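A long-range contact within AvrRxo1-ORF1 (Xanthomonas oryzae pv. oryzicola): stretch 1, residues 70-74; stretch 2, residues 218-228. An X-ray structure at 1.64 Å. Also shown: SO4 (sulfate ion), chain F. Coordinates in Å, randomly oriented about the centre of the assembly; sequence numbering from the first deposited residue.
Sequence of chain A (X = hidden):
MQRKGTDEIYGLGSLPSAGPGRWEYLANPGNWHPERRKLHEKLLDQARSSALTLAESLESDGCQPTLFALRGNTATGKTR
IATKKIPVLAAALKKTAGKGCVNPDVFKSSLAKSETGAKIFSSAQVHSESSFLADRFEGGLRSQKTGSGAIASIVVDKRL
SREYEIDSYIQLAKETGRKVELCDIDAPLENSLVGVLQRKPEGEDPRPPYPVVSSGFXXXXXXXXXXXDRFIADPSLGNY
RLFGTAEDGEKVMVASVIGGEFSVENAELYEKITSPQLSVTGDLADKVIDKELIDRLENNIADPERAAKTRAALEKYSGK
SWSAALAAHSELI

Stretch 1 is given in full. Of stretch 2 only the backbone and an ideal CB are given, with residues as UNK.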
ATOM      1  N   LEU A  70     -22.754  15.353   5.791  1.00 14.66           N
ATOM      2  CA  LEU A  70     -21.787  14.491   6.456  1.00 14.95           C
ATOM      3  C   LEU A  70     -21.441  13.349   5.511  1.00 15.99           C
ATOM      4  O   LEU A  70     -22.177  12.364   5.404  1.00 16.46           O
ATOM      5  CB  LEU A  70     -22.375  13.936   7.758  1.00 18.36           C
ATOM      6  CG  LEU A  70     -23.029  15.014   8.625  1.00 23.30           C
ATOM      7  CD1 LEU A  70     -23.717  14.417   9.861  1.00 26.91           C
ATOM      8  CD2 LEU A  70     -21.981  16.022   9.025  1.00 21.95           C
ATOM      9  N   ARG A  71     -20.329  13.506   4.797  1.00 13.89           N
ATOM     10  CA  ARG A  71     -19.868  12.525   3.826  1.00 14.29           C
ATOM     11  C   ARG A  71     -18.992  11.486   4.503  1.00 15.90           C
ATOM     12  O   ARG A  71     -18.177  11.817   5.357  1.00 15.73           O
ATOM     13  CB  ARG A  71     -19.026  13.244   2.767  1.00 14.36           C
ATOM     14  CG  ARG A  71     -18.530  12.362   1.634  1.00 14.89           C
ATOM     15  CD  ARG A  71     -17.897  13.182   0.505  1.00 16.33           C
ATOM     16  NE  ARG A  71     -17.646  12.330  -0.649  1.00 15.51           N
ATOM     17  CZ  ARG A  71     -16.504  11.687  -0.892  1.00 15.62           C
ATOM     18  NH1 ARG A  71     -15.479  11.786  -0.057  1.00 16.93           N
ATOM     19  NH2 ARG A  71     -16.405  10.913  -1.966  1.00 16.12           N
ATOM     20  N   GLY A  72     -19.136  10.232   4.100  1.00 14.74           N
ATOM     21  CA  GLY A  72     -18.182   9.226   4.530  1.00 16.68           C
ATOM     22  C   GLY A  72     -18.787   7.850   4.547  1.00 14.68           C
ATOM     23  O   GLY A  72     -20.008   7.700   4.623  1.00 15.94           O
ATOM     24  N   ASN A  73     -17.913   6.848   4.494  1.00 14.55           N
ATOM     25  CA  ASN A  73     -18.343   5.461   4.469  1.00 13.86           C
ATOM     26  C   ASN A  73     -18.989   5.021   5.786  1.00 16.68           C
ATOM     27  O   ASN A  73     -18.912   5.697   6.808  1.00 15.63           O
ATOM     28  CB  ASN A  73     -17.137   4.564   4.158  1.00 13.92           C
ATOM     29  CG  ASN A  73     -17.536   3.181   3.690  1.00 15.51           C
ATOM     30  OD1 ASN A  73     -18.616   2.986   3.119  1.00 16.48           O
ATOM     31  ND2 ASN A  73     -16.649   2.201   3.921  1.00 15.57           N
ATOM     32  N   THR A  74     -19.617   3.861   5.727  1.00 15.97           N
ATOM     33  CA  THR A  74     -20.270   3.251   6.878  1.00 16.00           C
ATOM     34  C   THR A  74     -19.334   3.109   8.083  1.00 15.18           C
ATOM     35  O   THR A  74     -18.197   2.650   7.949  1.00 16.12           O
ATOM     36  CB  THR A  74     -20.781   1.868   6.455  1.00 18.19           C
ATOM     37  OG1 THR A  74     -21.612   2.013   5.293  1.00 18.75           O
ATOM     38  CG2 THR A  74     -21.587   1.217   7.559  1.00 19.03           C
ATOM     39  N   UNK A 218     -14.248   2.170  -1.449  1.00 16.64           N
ATOM     40  CA  UNK A 218     -13.632   2.477  -2.726  1.00 15.90           C
ATOM     41  C   UNK A 218     -14.215   3.754  -3.332  1.00 16.46           C
ATOM     42  O   UNK A 218     -13.475   4.651  -3.753  1.00 17.31           O
ATOM     43  CB  UNK A 218     -13.810   1.303  -3.691  1.00 15.90           C
ATOM     44  N   UNK A 219     -15.541   3.856  -3.327  1.00 16.35           N
ATOM     45  CA  UNK A 219     -16.223   5.006  -3.909  1.00 18.09           C
ATOM     46  C   UNK A 219     -15.904   6.299  -3.165  1.00 17.75           C
ATOM     47  O   UNK A 219     -15.635   7.330  -3.786  1.00 19.68           O
ATOM     48  CB  UNK A 219     -17.735   4.770  -3.914  1.00 18.09           C
ATOM     49  N   UNK A 220     -15.941   6.255  -1.837  1.00 15.52           N
ATOM     50  CA  UNK A 220     -15.732   7.478  -1.074  1.00 16.13           C
ATOM     51  C   UNK A 220     -14.308   8.005  -1.236  1.00 16.61           C
ATOM     52  O   UNK A 220     -14.094   9.211  -1.346  1.00 16.80           O
ATOM     53  CB  UNK A 220     -16.035   7.234   0.406  1.00 16.13           C
ATOM     54  N   UNK A 221     -13.335   7.105  -1.304  1.00 16.15           N
ATOM     55  CA  UNK A 221     -11.969   7.536  -1.481  1.00 15.68           C
ATOM     56  C   UNK A 221     -11.697   8.006  -2.911  1.00 17.43           C
ATOM     57  O   UNK A 221     -11.063   9.035  -3.110  1.00 17.21           O
ATOM     58  CB  UNK A 221     -11.015   6.399  -1.109  1.00 15.68           C
ATOM     59  N   UNK A 222     -12.183   7.253  -3.892  1.00 16.63           N
ATOM     60  CA  UNK A 222     -11.882   7.561  -5.297  1.00 18.16           C
ATOM     61  C   UNK A 222     -12.438   8.908  -5.748  1.00 20.24           C
ATOM     62  O   UNK A 222     -11.873   9.558  -6.641  1.00 19.82           O
ATOM     63  CB  UNK A 222     -12.440   6.459  -6.199  1.00 18.16           C
ATOM     64  N   UNK A 223     -13.545   9.325  -5.143  1.00 16.88           N
ATOM     65  CA  UNK A 223     -14.204  10.562  -5.536  1.00 16.85           C
ATOM     66  C   UNK A 223     -13.988  11.723  -4.583  1.00 16.37           C
ATOM     67  O   UNK A 223     -14.563  12.789  -4.765  1.00 16.92           O
ATOM     68  CB  UNK A 223     -15.706  10.311  -5.678  1.00 16.85           C
ATOM     69  N   UNK A 224     -13.140  11.525  -3.579  1.00 15.51           N
ATOM     70  CA  UNK A 224     -12.903  12.545  -2.566  1.00 14.94           C
ATOM     71  C   UNK A 224     -12.322  13.848  -3.120  1.00 15.45           C
ATOM     72  O   UNK A 224     -12.766  14.938  -2.751  1.00 16.17           O
ATOM     73  CB  UNK A 224     -11.960  11.986  -1.499  1.00 14.94           C
ATOM     74  N   UNK A 225     -11.335  13.745  -4.005  1.00 16.07           N
ATOM     75  CA  UNK A 225     -10.684  14.956  -4.484  1.00 15.84           C
ATOM     76  C   UNK A 225     -11.603  15.764  -5.404  1.00 15.38           C
ATOM     77  O   UNK A 225     -11.474  16.991  -5.490  1.00 15.53           O
ATOM     78  CB  UNK A 225      -9.389  14.600  -5.216  1.00 15.84           C
ATOM     79  N   UNK A 226     -12.543  15.088  -6.057  1.00 15.29           N
ATOM     80  CA  UNK A 226     -13.556  15.795  -6.843  1.00 18.70           C
ATOM     81  C   UNK A 226     -14.390  16.696  -5.946  1.00 16.61           C
ATOM     82  O   UNK A 226     -14.708  17.840  -6.304  1.00 17.41           O
ATOM     83  CB  UNK A 226     -14.457  14.804  -7.582  1.00 18.70           C
ATOM     84  N   UNK A 227     -14.757  16.188  -4.771  1.00 14.82           N
ATOM     85  CA  UNK A 227     -15.511  17.006  -3.835  1.00 16.07           C
ATOM     86  C   UNK A 227     -14.693  18.220  -3.393  1.00 17.03           C
ATOM     87  O   UNK A 227     -15.193  19.333  -3.372  1.00 16.04           O
ATOM     88  CB  UNK A 227     -15.930  16.175  -2.620  1.00 16.07           C
ATOM     89  N   UNK A 228     -13.427  17.999  -3.053  1.00 14.25           N
ATOM     90  CA  UNK A 228     -12.572  19.069  -2.594  1.00 14.15           C
ATOM     91  C   UNK A 228     -12.443  20.132  -3.686  1.00 15.79           C
ATOM     92  O   UNK A 228     -12.498  21.326  -3.392  1.00 17.02           O
ATOM     93  CB  UNK A 228     -11.198  18.526  -2.194  1.00 14.15           C
TER
HETATM   94  S   SO4 F 504      -5.729   2.858   5.113  1.00 43.96           S
HETATM   95  O1  SO4 F 504      -4.765   2.282   6.048  1.00 42.35           O
HETATM   96  O2  SO4 F 504      -5.065   3.288   3.890  1.00 38.88           O
HETATM   97  O3  SO4 F 504      -6.375   4.010   5.730  1.00 36.75           O
HETATM   98  O4  SO4 F 504      -6.742   1.857   4.775  1.00 45.57           O

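Arg-71 sets the rules here: its extended side chain, t at chi1 through chi3, carries a guanidinium into the middle of stretch 2, and each position is read by where it stands around that group.

Position 218 points its CB away, with nothing of stretch 1 within reach, so almost any helix-compatible residue would do; it is Val-218. Position 219 points sideways into space that stretch 1 leaves empty, and again the contact asks little. The residue is Ala-219.

Position 220 is the hub. Its CB points toward stretch 1, 4.4 Å from Arg-71 NH2 and 4.5 Å from Asn-73 N, and its carbonyl O lies 2.9 Å from Arg-71 NH2. The backbone thus answers the charge whatever the residue, while the side chain has to fit between guanidinium and Gly-72; a small or medium, mostly apolar group suits, such as Ala or Val, with Thr possible for its similar shape. It is Val-220, chi1 p. CG2 lies over one guanidinium face, 3.4 Å from Arg-71 NH1, and also packs 3.9 Å from Gly-72 CA. CG1 reaches to 4.2 Å from Asn-73 CB. The hydrogen bond from Arg-71 NH2 to Val-220 O is joined by a weak one from Arg-71 NH1, at 3.2 Å from the same O.

Position 221 points away, so stretch 1 imposes nothing; Arg-221 instead donates two hydrogen bonds to the sulfate, including NH2 to O3 at 2.8 Å. Position 222, sideways and out of contact, could be small or polar. Ser-222 returns its OG to Val-218 O, 2.9 Å away.

At 223 phi/psi of -104/6 breaks the helix, a place where Asn, Asp, Ser or Gly is common. The ideal CB is 3.8 Å from Arg-71 NH2, and an acid might seem attractive. Asn-223 instead leads its end away, and ND2 bonds Ala-219 O at 3.1 Å.

Position 224 has its CB sideways, 3.8 Å from Arg-71 NH1; an acidic or neutral polar residue would be the easy guess. The answer is Arg-224, whose NE sits 3.5 Å from Arg-71 NH1 at the guanidinium edge, two like-charged donors without a hydrogen bond. A water accepts from both Asn-73 N (2.8 Å) and Arg-224 NH2 (3.3 Å), linking the stretches.

At 225 the CB points away and at 226 sideways, with nothing of stretch 1 within 5.5 Å of either ideal CB, so this contact would accept almost any helix-compatible side chain at both; they are Met-225, a selenomethionine, and Tyr-226.

Position 227 points toward Arg-71 NE, 4.6 Å from the CB, inviting a modest aliphatic. Val-227 lays CG2 3.7 Å from Arg-71 NE, over the face opposite Val-220. Position 228 is out of reach, so stretch 1 sets no preference; it is Ile-228.

Stretch 2, residues 218-228: VAVRSNRMYVI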
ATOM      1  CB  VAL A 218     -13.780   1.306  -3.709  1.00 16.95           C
ATOM      2  CG1 VAL A 218     -13.352   1.740  -5.103  1.00 19.51           C
ATOM      3  CG2 VAL A 218     -12.952   0.120  -3.227  1.00 16.94           C
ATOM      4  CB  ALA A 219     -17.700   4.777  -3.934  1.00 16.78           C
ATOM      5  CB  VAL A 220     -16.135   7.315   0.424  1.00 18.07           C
ATOM      6  CG1 VAL A 220     -15.062   6.612   1.199  1.00 20.98           C
ATOM      7  CG2 VAL A 220     -16.450   8.680   1.041  1.00 21.67           C
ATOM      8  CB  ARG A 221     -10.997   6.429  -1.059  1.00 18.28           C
ATOM      9  CG  ARG A 221     -10.963   6.277   0.455  1.00 19.48           C
ATOM     10  CD  ARG A 221      -9.617   5.866   0.888  1.00 18.69           C
ATOM     11  NE  ARG A 221      -9.481   5.796   2.346  1.00 15.56           N
ATOM     12  CZ  ARG A 221      -8.485   5.168   2.946  1.00 16.73           C
ATOM     13  NH1 ARG A 221      -7.546   4.574   2.215  1.00 19.72           N
ATOM     14  NH2 ARG A 221      -8.436   5.131   4.270  1.00 17.28           N
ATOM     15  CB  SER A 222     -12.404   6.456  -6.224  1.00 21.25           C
ATOM     16  OG  SER A 222     -11.704   5.244  -5.989  1.00 26.10           O
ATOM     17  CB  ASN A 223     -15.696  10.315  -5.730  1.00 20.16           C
ATOM     18  CG  ASN A 223     -15.966   9.434  -6.915  1.00 28.14           C
ATOM     19  OD1 ASN A 223     -15.692   9.825  -8.052  1.00 31.93           O
ATOM     20  ND2 ASN A 223     -16.498   8.243  -6.671  1.00 23.46           N
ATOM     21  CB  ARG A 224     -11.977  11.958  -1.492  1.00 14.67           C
ATOM     22  CG  ARG A 224     -11.609  12.905  -0.365  1.00 15.41           C
ATOM     23  CD  ARG A 224     -11.234  12.085   0.846  1.00 14.64           C
ATOM     24  NE  ARG A 224     -12.419  11.664   1.597  1.00 14.88           N
ATOM     25  CZ  ARG A 224     -12.545  10.501   2.238  1.00 15.64           C
ATOM     26  NH1 ARG A 224     -11.573   9.608   2.192  1.00 15.73           N
ATOM     27  NH2 ARG A 224     -13.660  10.246   2.928  1.00 16.16           N
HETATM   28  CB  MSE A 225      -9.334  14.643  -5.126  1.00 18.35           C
HETATM   29  CG  MSE A 225      -8.348  14.144  -4.089  1.00 17.39           C
HETATM   30 SE   MSE A 225      -6.576  13.820  -4.831  1.00 23.74          SE
HETATM   31  CE  MSE A 225      -5.852  15.563  -4.529  1.00 21.99           C
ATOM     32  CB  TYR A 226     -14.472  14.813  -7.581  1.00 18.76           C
ATOM     33  CG  TYR A 226     -15.607  15.498  -8.306  1.00 18.96           C
ATOM     34  CD1 TYR A 226     -16.819  15.756  -7.666  1.00 19.14           C
ATOM     35  CD2 TYR A 226     -15.465  15.904  -9.623  1.00 22.54           C
ATOM     36  CE1 TYR A 226     -17.859  16.399  -8.326  1.00 23.58           C
ATOM     37  CE2 TYR A 226     -16.502  16.538 -10.286  1.00 24.62           C
ATOM     38  CZ  TYR A 226     -17.688  16.783  -9.637  1.00 24.40           C
ATOM     39  OH  TYR A 226     -18.714  17.420 -10.308  1.00 25.64           O
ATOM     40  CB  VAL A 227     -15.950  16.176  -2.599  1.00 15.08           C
ATOM     41  CG1 VAL A 227     -16.747  17.051  -1.633  1.00 18.01           C
ATOM     42  CG2 VAL A 227     -16.770  14.986  -3.049  1.00 17.43           C
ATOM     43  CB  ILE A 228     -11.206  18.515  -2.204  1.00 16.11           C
ATOM     44  CG1 ILE A 228     -11.411  17.571  -1.018  1.00 16.25           C
ATOM     45  CG2 ILE A 228     -10.237  19.642  -1.873  1.00 16.63           C
ATOM     46  CD1 ILE A 228     -10.153  16.874  -0.535  1.00 17.28           C
TER
HETATM   47  O   HOH W   1     -15.221   7.771   4.351  1.00 16.93           O
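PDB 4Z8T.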